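Long-range contact in Sfrice_029225 (Spodoptera frugiperda, PDB 6I50), which is an Eiger cytokine of the tumour necrosis factor family that probably signals by binding tumour necrosis factor receptors: residues 65-70 / 126-131. Numbering follows the deposited sequence.
Sequences HHTGVY and ALFLKA
Gly68 to Tyr70 pair antiparallel with Leu127 to Leu129 where strand 68-80 begins and strand 117-129 ends, within the beta-sandwich (jelly-roll) fold of the tumour necrosis factor family. The strand axes come within 4.4 Å at 146° between their directions, so the two strands are clearly twisted against each other. Gly68 with Leu129 and Tyr70 with Leu127 are hydrogen-bonded pairs, each linked by two N-H to O bonds; Val69 and Phe128 form the non-hydrogen-bonded pair between them. On its other edge the backbone of Val69 bonds to strand 144-161, which makes strand 68-80 an inner strand here. Beyond the last backbone pair a side chain takes over as acceptor: Ala131 N donates to Thr67 OG1 over 2.9 Å, almost straight at 174°. With OG1 beside its own backbone N and CG2 anti to that N, Thr67 sends its hydroxyl to Ala131 and its methyl to the Phe128 ring, CG2 lying 3.6 Å from CZ. An alanine here would probably leave Ala131 N without this acceptor and open a gap beside the far end of the Phe128 ring. Phe128 and Val69 share a sheet face that packs on Trp45 of a second subunit, which places this face at the contact between subunits of the trimer. On the opposite face Tyr70 and Leu129 cross at about a right angle, Leu129 CD1 approaching Tyr70 CD1 to 3.7 Å, with Leu157 of strand 144-161 touching both. Lys130 NZ has its partner beyond the two segments, a salt bridge with Asp165. Tyr70 also bonds within its own segment: its OH donates to His66 O at 2.6 Å, the acceptor lying in the ring plane and the hydroxyl tilted 21° from the carbonyl plane.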
loop_
_atom_site.group_PDB
_atom_site.type_symbol
_atom_site.label_atom_id
_atom_site.label_comp_id
_atom_site.label_asym_id
_atom_site.label_seq_id
_atom_site.Cartn_x
_atom_site.Cartn_y
_atom_site.Cartn_z
ATOM N N HIS A 65 -3.992 5.713 -21.582
ATOM C CA HIS A 65 -4.443 6.578 -22.666
ATOM C C HIS A 65 -4.297 8.067 -22.380
ATOM O O HIS A 65 -4.534 8.875 -23.290
ATOM C CB HIS A 65 -5.912 6.283 -23.003
ATOM C CG HIS A 65 -6.156 4.870 -23.419
ATOM N ND1 HIS A 65 -5.687 4.352 -24.604
ATOM C CD2 HIS A 65 -6.804 3.860 -22.793
ATOM C CE1 HIS A 65 -6.044 3.084 -24.698
ATOM N NE2 HIS A 65 -6.724 2.761 -23.613
ATOM N N HIS A 66 -3.923 8.454 -21.157
ATOM C CA HIS A 66 -3.849 9.857 -20.774
ATOM C C HIS A 66 -2.588 10.084 -19.959
ATOM O O HIS A 66 -2.336 9.370 -18.982
ATOM C CB HIS A 66 -5.077 10.275 -19.964
ATOM C CG HIS A 66 -6.370 9.912 -20.613
ATOM N ND1 HIS A 66 -6.951 8.670 -20.468
ATOM C CD2 HIS A 66 -7.188 10.622 -21.424
ATOM C CE1 HIS A 66 -8.078 8.635 -21.157
ATOM N NE2 HIS A 66 -8.245 9.808 -21.745
ATOM N N THR A 67 -1.811 11.086 -20.355
ATOM C CA THR A 67 -0.576 11.409 -19.657
ATOM C C THR A 67 -0.869 12.089 -18.324
ATOM O O THR A 67 -1.741 12.958 -18.231
ATOM C CB THR A 67 0.280 12.320 -20.535
ATOM O OG1 THR A 67 0.587 11.642 -21.762
ATOM C CG2 THR A 67 1.570 12.702 -19.826
ATOM N N GLY A 68 -0.145 11.688 -17.285
ATOM C CA GLY A 68 -0.280 12.355 -16.005
ATOM C C GLY A 68 0.440 11.594 -14.916
ATOM O O GLY A 68 1.138 10.606 -15.164
ATOM N N VAL A 69 0.271 12.090 -13.695
ATOM C CA VAL A 69 0.776 11.402 -12.511
ATOM C C VAL A 69 -0.350 10.541 -11.966
ATOM O O VAL A 69 -1.443 11.045 -11.681
ATOM C CB VAL A 69 1.288 12.390 -11.452
ATOM C CG1 VAL A 69 1.694 11.650 -10.183
ATOM C CG2 VAL A 69 2.464 13.172 -12.002
ATOM N N TYR A 70 -0.087 9.241 -11.850
ATOM C CA TYR A 70 -1.054 8.253 -11.397
ATOM C C TYR A 70 -0.593 7.634 -10.090
ATOM O O TYR A 70 0.596 7.381 -9.900
ATOM C CB TYR A 70 -1.206 7.089 -12.386
ATOM C CG TYR A 70 -1.906 7.383 -13.683
ATOM C CD1 TYR A 70 -1.302 8.158 -14.666
ATOM C CD2 TYR A 70 -3.155 6.849 -13.944
ATOM C CE1 TYR A 70 -1.927 8.403 -15.866
ATOM C CE2 TYR A 70 -3.794 7.086 -15.137
ATOM C CZ TYR A 70 -3.184 7.866 -16.095
ATOM O OH TYR A 70 -3.833 8.095 -17.281
ATOM N N ALA A 126 3.124 7.041 -6.584
ATOM C CA ALA A 126 2.703 8.054 -7.550
ATOM C C ALA A 126 3.718 8.091 -8.689
ATOM O O ALA A 126 4.873 8.472 -8.481
ATOM C CB ALA A 126 2.584 9.422 -6.884
ATOM N N LEU A 127 3.293 7.695 -9.888
ATOM C CA LEU A 127 4.187 7.480 -11.021
ATOM C C LEU A 127 3.755 8.331 -12.206
ATOM O O LEU A 127 2.560 8.496 -12.461
ATOM C CB LEU A 127 4.189 6.002 -11.436
ATOM C CG LEU A 127 4.687 4.994 -10.398
ATOM C CD1 LEU A 127 4.357 3.577 -10.857
ATOM C CD2 LEU A 127 6.183 5.169 -10.148
ATOM N N PHE A 128 4.724 8.882 -12.931
ATOM C CA PHE A 128 4.401 9.577 -14.164
ATOM C C PHE A 128 4.223 8.554 -15.275
ATOM O O PHE A 128 5.114 7.738 -15.523
ATOM C CB PHE A 128 5.489 10.579 -14.544
ATOM C CG PHE A 128 5.276 11.186 -15.894
ATOM C CD1 PHE A 128 4.398 12.250 -16.059
ATOM C CD2 PHE A 128 5.908 10.657 -17.013
ATOM C CE1 PHE A 128 4.174 12.791 -17.311
ATOM C CE2 PHE A 128 5.692 11.199 -18.264
ATOM C CZ PHE A 128 4.825 12.263 -18.414
ATOM N N LEU A 129 3.075 8.605 -15.946
ATOM C CA LEU A 129 2.780 7.710 -17.058
ATOM C C LEU A 129 2.371 8.529 -18.271
ATOM O O LEU A 129 1.697 9.557 -18.136
ATOM C CB LEU A 129 1.663 6.724 -16.704
ATOM C CG LEU A 129 1.897 5.878 -15.447
ATOM C CD1 LEU A 129 0.666 5.055 -15.118
ATOM C CD2 LEU A 129 3.105 4.971 -15.624
ATOM N N LYS A 130 2.784 8.077 -19.453
ATOM C CA LYS A 130 2.437 8.735 -20.706
ATOM C C LYS A 130 1.316 7.990 -21.418
ATOM O O LYS A 130 1.232 6.760 -21.367
ATOM C CB LYS A 130 3.642 8.809 -21.649
ATOM C CG LYS A 130 4.797 9.634 -21.146
ATOM C CD LYS A 130 5.779 9.947 -22.267
ATOM C CE LYS A 130 5.169 10.894 -23.284
ATOM N NZ LYS A 130 6.224 11.648 -24.018
ATOM N N ALA A 131 0.466 8.749 -22.111
ATOM C CA ALA A 131 -0.434 8.147 -23.081
ATOM C C ALA A 131 0.362 7.233 -24.004
ATOM O O ALA A 131 1.439 7.601 -24.486
ATOM C CB ALA A 131 -1.159 9.231 -23.888
#